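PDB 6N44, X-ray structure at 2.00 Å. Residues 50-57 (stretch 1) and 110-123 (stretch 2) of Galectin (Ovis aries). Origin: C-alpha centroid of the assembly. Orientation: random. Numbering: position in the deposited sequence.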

# COMPACT_ATOMS: atom_id res chain seq x y z
N GLY A 50 -13.67 -18.61 14.74
CA GLY A 50 -12.79 -19.00 13.65
C GLY A 50 -11.43 -18.31 13.75
O GLY A 50 -11.23 -17.39 14.53
N ASP A 51 -10.50 -18.77 12.92
CA ASP A 51 -9.12 -18.29 13.02
C ASP A 51 -9.04 -16.79 12.77
O ASP A 51 -9.81 -16.23 11.98
CB ASP A 51 -8.22 -19.04 12.04
CG ASP A 51 -7.96 -20.48 12.47
OD1 ASP A 51 -8.05 -20.77 13.69
OD2 ASP A 51 -7.64 -21.32 11.60
N ILE A 52 -8.13 -16.13 13.49
CA ILE A 52 -7.81 -14.73 13.25
C ILE A 52 -6.31 -14.64 13.06
O ILE A 52 -5.55 -14.55 14.05
CB ILE A 52 -8.30 -13.81 14.38
CG1 ILE A 52 -9.81 -13.94 14.57
CG2 ILE A 52 -7.89 -12.33 14.07
CD1 ILE A 52 -10.37 -13.02 15.68
N PRO A 53 -5.84 -14.67 11.82
CA PRO A 53 -4.40 -14.51 11.55
C PRO A 53 -3.77 -13.29 12.21
O PRO A 53 -2.61 -13.36 12.62
CB PRO A 53 -4.37 -14.40 10.02
CG PRO A 53 -5.51 -15.26 9.59
CD PRO A 53 -6.60 -15.00 10.61
N PHE A 54 -4.49 -12.17 12.33
CA PHE A 54 -3.86 -10.96 12.85
C PHE A 54 -4.93 -10.07 13.48
O PHE A 54 -5.79 -9.53 12.78
CB PHE A 54 -3.11 -10.22 11.75
CG PHE A 54 -2.52 -8.90 12.17
CD1 PHE A 54 -1.89 -8.76 13.40
CD2 PHE A 54 -2.58 -7.79 11.31
CE1 PHE A 54 -1.33 -7.54 13.77
CE2 PHE A 54 -2.03 -6.56 11.69
CZ PHE A 54 -1.41 -6.44 12.92
N ARG A 55 -4.85 -9.91 14.80
CA ARG A 55 -5.66 -8.95 15.53
C ARG A 55 -4.75 -7.84 16.03
O ARG A 55 -3.71 -8.12 16.64
CB ARG A 55 -6.42 -9.58 16.71
CG ARG A 55 -6.96 -8.54 17.72
CD ARG A 55 -7.93 -9.13 18.77
NE ARG A 55 -9.16 -9.60 18.15
CZ ARG A 55 -10.18 -10.14 18.80
NH1 ARG A 55 -10.13 -10.28 20.12
NH2 ARG A 55 -11.25 -10.53 18.13
N PHE A 56 -5.15 -6.61 15.79
CA PHE A 56 -4.49 -5.41 16.30
C PHE A 56 -5.44 -4.75 17.28
O PHE A 56 -6.59 -4.45 16.92
CB PHE A 56 -4.15 -4.45 15.15
CG PHE A 56 -3.58 -3.10 15.59
CD1 PHE A 56 -2.21 -2.89 15.67
CD2 PHE A 56 -4.42 -2.03 15.87
CE1 PHE A 56 -1.68 -1.64 16.05
CE2 PHE A 56 -3.91 -0.78 16.25
CZ PHE A 56 -2.53 -0.59 16.33
N TRP A 57 -4.97 -4.52 18.50
CA TRP A 57 -5.79 -4.01 19.58
C TRP A 57 -5.07 -2.86 20.25
O TRP A 57 -3.88 -2.94 20.54
CB TRP A 57 -6.08 -5.12 20.61
CG TRP A 57 -6.89 -4.66 21.80
CD1 TRP A 57 -8.25 -4.66 21.91
CD2 TRP A 57 -6.39 -4.17 23.05
NE1 TRP A 57 -8.63 -4.19 23.15
CE2 TRP A 57 -7.50 -3.87 23.86
CE3 TRP A 57 -5.10 -3.93 23.55
CZ2 TRP A 57 -7.37 -3.37 25.16
CZ3 TRP A 57 -4.97 -3.43 24.85
CH2 TRP A 57 -6.11 -3.16 25.64
N ILE A 110 4.78 2.33 13.43
CA ILE A 110 4.55 2.01 14.83
C ILE A 110 5.09 0.63 15.19
O ILE A 110 5.71 0.47 16.24
CB ILE A 110 3.05 2.11 15.18
CG1 ILE A 110 2.54 3.53 14.91
CG2 ILE A 110 2.82 1.75 16.63
CD1 ILE A 110 3.46 4.60 15.41
N CYS A 111 4.85 -0.37 14.34
CA CYS A 111 5.20 -1.74 14.69
C CYS A 111 4.97 -2.63 13.47
O CYS A 111 4.35 -2.23 12.49
CB CYS A 111 4.39 -2.25 15.89
SG CYS A 111 2.57 -2.11 15.72
N GLN A 112 5.50 -3.85 13.56
CA GLN A 112 5.36 -4.85 12.52
C GLN A 112 5.00 -6.18 13.17
O GLN A 112 5.37 -6.46 14.31
CB GLN A 112 6.66 -5.01 11.70
CG GLN A 112 7.20 -3.69 11.10
CD GLN A 112 7.92 -2.80 12.13
OE1 GLN A 112 7.55 -1.64 12.33
NE2 GLN A 112 8.94 -3.34 12.78
N PHE A 113 4.28 -7.02 12.41
CA PHE A 113 3.78 -8.31 12.89
C PHE A 113 4.10 -9.37 11.85
O PHE A 113 3.48 -9.39 10.78
CB PHE A 113 2.27 -8.25 13.16
CG PHE A 113 1.71 -9.48 13.83
CD1 PHE A 113 1.79 -9.62 15.21
CD2 PHE A 113 1.10 -10.49 13.09
CE1 PHE A 113 1.27 -10.75 15.85
CE2 PHE A 113 0.57 -11.62 13.73
CZ PHE A 113 0.66 -11.74 15.12
N ALA A 114 5.05 -10.25 12.16
CA ALA A 114 5.39 -11.36 11.27
C ALA A 114 4.20 -12.30 11.07
O ALA A 114 3.47 -12.61 12.01
CB ALA A 114 6.57 -12.15 11.87
N HIS A 115 4.01 -12.76 9.83
CA HIS A 115 2.87 -13.62 9.56
C HIS A 115 3.00 -14.91 10.37
O HIS A 115 4.08 -15.50 10.48
CB HIS A 115 2.78 -13.96 8.06
CG HIS A 115 2.41 -12.79 7.21
ND1 HIS A 115 1.17 -12.18 7.27
CD2 HIS A 115 3.12 -12.10 6.28
CE1 HIS A 115 1.13 -11.17 6.41
NE2 HIS A 115 2.30 -11.10 5.80
N ARG A 116 1.89 -15.34 10.95
CA ARG A 116 1.83 -16.59 11.68
C ARG A 116 0.95 -17.62 11.01
O ARG A 116 1.26 -18.80 11.02
CB ARG A 116 1.34 -16.35 13.11
CG ARG A 116 2.28 -15.53 13.96
CD ARG A 116 1.75 -15.46 15.38
NE ARG A 116 2.33 -14.37 16.16
CZ ARG A 116 2.00 -14.13 17.42
NH1 ARG A 116 1.13 -14.91 18.04
NH2 ARG A 116 2.55 -13.11 18.07
N LEU A 117 -0.14 -17.17 10.42
CA LEU A 117 -0.99 -17.89 9.50
C LEU A 117 -0.87 -17.26 8.12
O LEU A 117 -0.58 -16.07 8.01
CB LEU A 117 -2.45 -17.85 9.96
CG LEU A 117 -2.72 -18.69 11.21
CD1 LEU A 117 -4.13 -18.47 11.75
CD2 LEU A 117 -2.49 -20.16 10.86
N PRO A 118 -1.08 -18.03 7.05
CA PRO A 118 -0.90 -17.47 5.69
C PRO A 118 -1.79 -16.26 5.44
O PRO A 118 -2.99 -16.26 5.77
CB PRO A 118 -1.28 -18.64 4.78
CG PRO A 118 -1.11 -19.89 5.65
CD PRO A 118 -1.52 -19.44 7.02
N LEU A 119 -1.21 -15.23 4.82
CA LEU A 119 -2.01 -14.05 4.52
C LEU A 119 -3.12 -14.39 3.55
O LEU A 119 -4.17 -13.73 3.55
CB LEU A 119 -1.11 -12.92 3.98
CG LEU A 119 -0.37 -13.15 2.66
CD1 LEU A 119 -1.25 -12.72 1.49
CD2 LEU A 119 0.95 -12.39 2.64
N GLN A 120 -2.93 -15.44 2.74
CA GLN A 120 -3.97 -15.91 1.83
C GLN A 120 -5.19 -16.47 2.54
O GLN A 120 -6.22 -16.65 1.89
CB GLN A 120 -3.41 -16.99 0.88
CG GLN A 120 -2.27 -16.53 -0.02
CD GLN A 120 -0.92 -16.54 0.69
OE1 GLN A 120 -0.81 -17.00 1.83
NE2 GLN A 120 0.10 -16.01 0.02
N SER A 121 -5.11 -16.74 3.83
CA SER A 121 -6.26 -17.28 4.55
C SER A 121 -7.15 -16.19 5.15
O SER A 121 -8.25 -16.50 5.62
CB SER A 121 -5.80 -18.27 5.64
OG SER A 121 -5.19 -17.60 6.73
N VAL A 122 -6.69 -14.94 5.15
CA VAL A 122 -7.54 -13.82 5.58
C VAL A 122 -8.64 -13.62 4.55
O VAL A 122 -8.38 -13.50 3.35
CB VAL A 122 -6.70 -12.54 5.75
CG1 VAL A 122 -7.61 -11.34 6.08
CG2 VAL A 122 -5.62 -12.73 6.81
N LYS A 123 -9.89 -13.57 5.02
CA LYS A 123 -11.03 -13.34 4.15
C LYS A 123 -11.93 -12.21 4.61
O LYS A 123 -12.85 -11.85 3.88
CB LYS A 123 -11.90 -14.60 4.03
CG LYS A 123 -11.17 -15.86 3.60
CD LYS A 123 -10.68 -15.74 2.19
CE LYS A 123 -9.69 -16.86 1.87
NZ LYS A 123 -9.07 -16.67 0.52
O HOH W 1 -0.66 -14.15 10.93

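What fills the hollow in stretch 2? Pro53 does, at the corner of its chain. Pro53 CB lies 3.9 Å from Leu117 CB, while Pro53 CG lies 3.7 Å from Ser121 OG and 3.8 Å from Val122 CG2. The compact, rigid ring suits a pocket walled by these three residues, and it is buried there. Beside the ring, Leu117 CD1 lies 4.1 Å from Asp51 CB.

How do the aromatic rings fit? Phe54 and Phe113 form an offset stack, with centroids 4.7 Å apart and planes at 21°. Phe54 CD1 sits over one face of the Phe113 ring, 3.5 Å from Phe113 CD2, so two flat surfaces cover each other in part. Farther along, Cys111 SG approaches the edge of the Phe56 ring, 4.3 Å from Phe56 CE1; the short cysteine side chain, ending in a polarizable sulfur, makes a looser contact here.

What joins the backbones, if no direct hydrogen bond crosses? Water 1 does: it donates to Pro53 O at 2.7 Å and accepts from Arg116 N at 2.8 Å, satisfying polar groups beside the apolar contact.

What shapes the pocket wall? Ser121 points its CB toward stretch 1, yet its hydrogen bonds stay within its own stretch: both Ser121 OG (2.7 Å) and Ser121 N (2.9 Å) donate to Pro118 O. The hydroxyl is thus satisfied while resting against Pro53 CG.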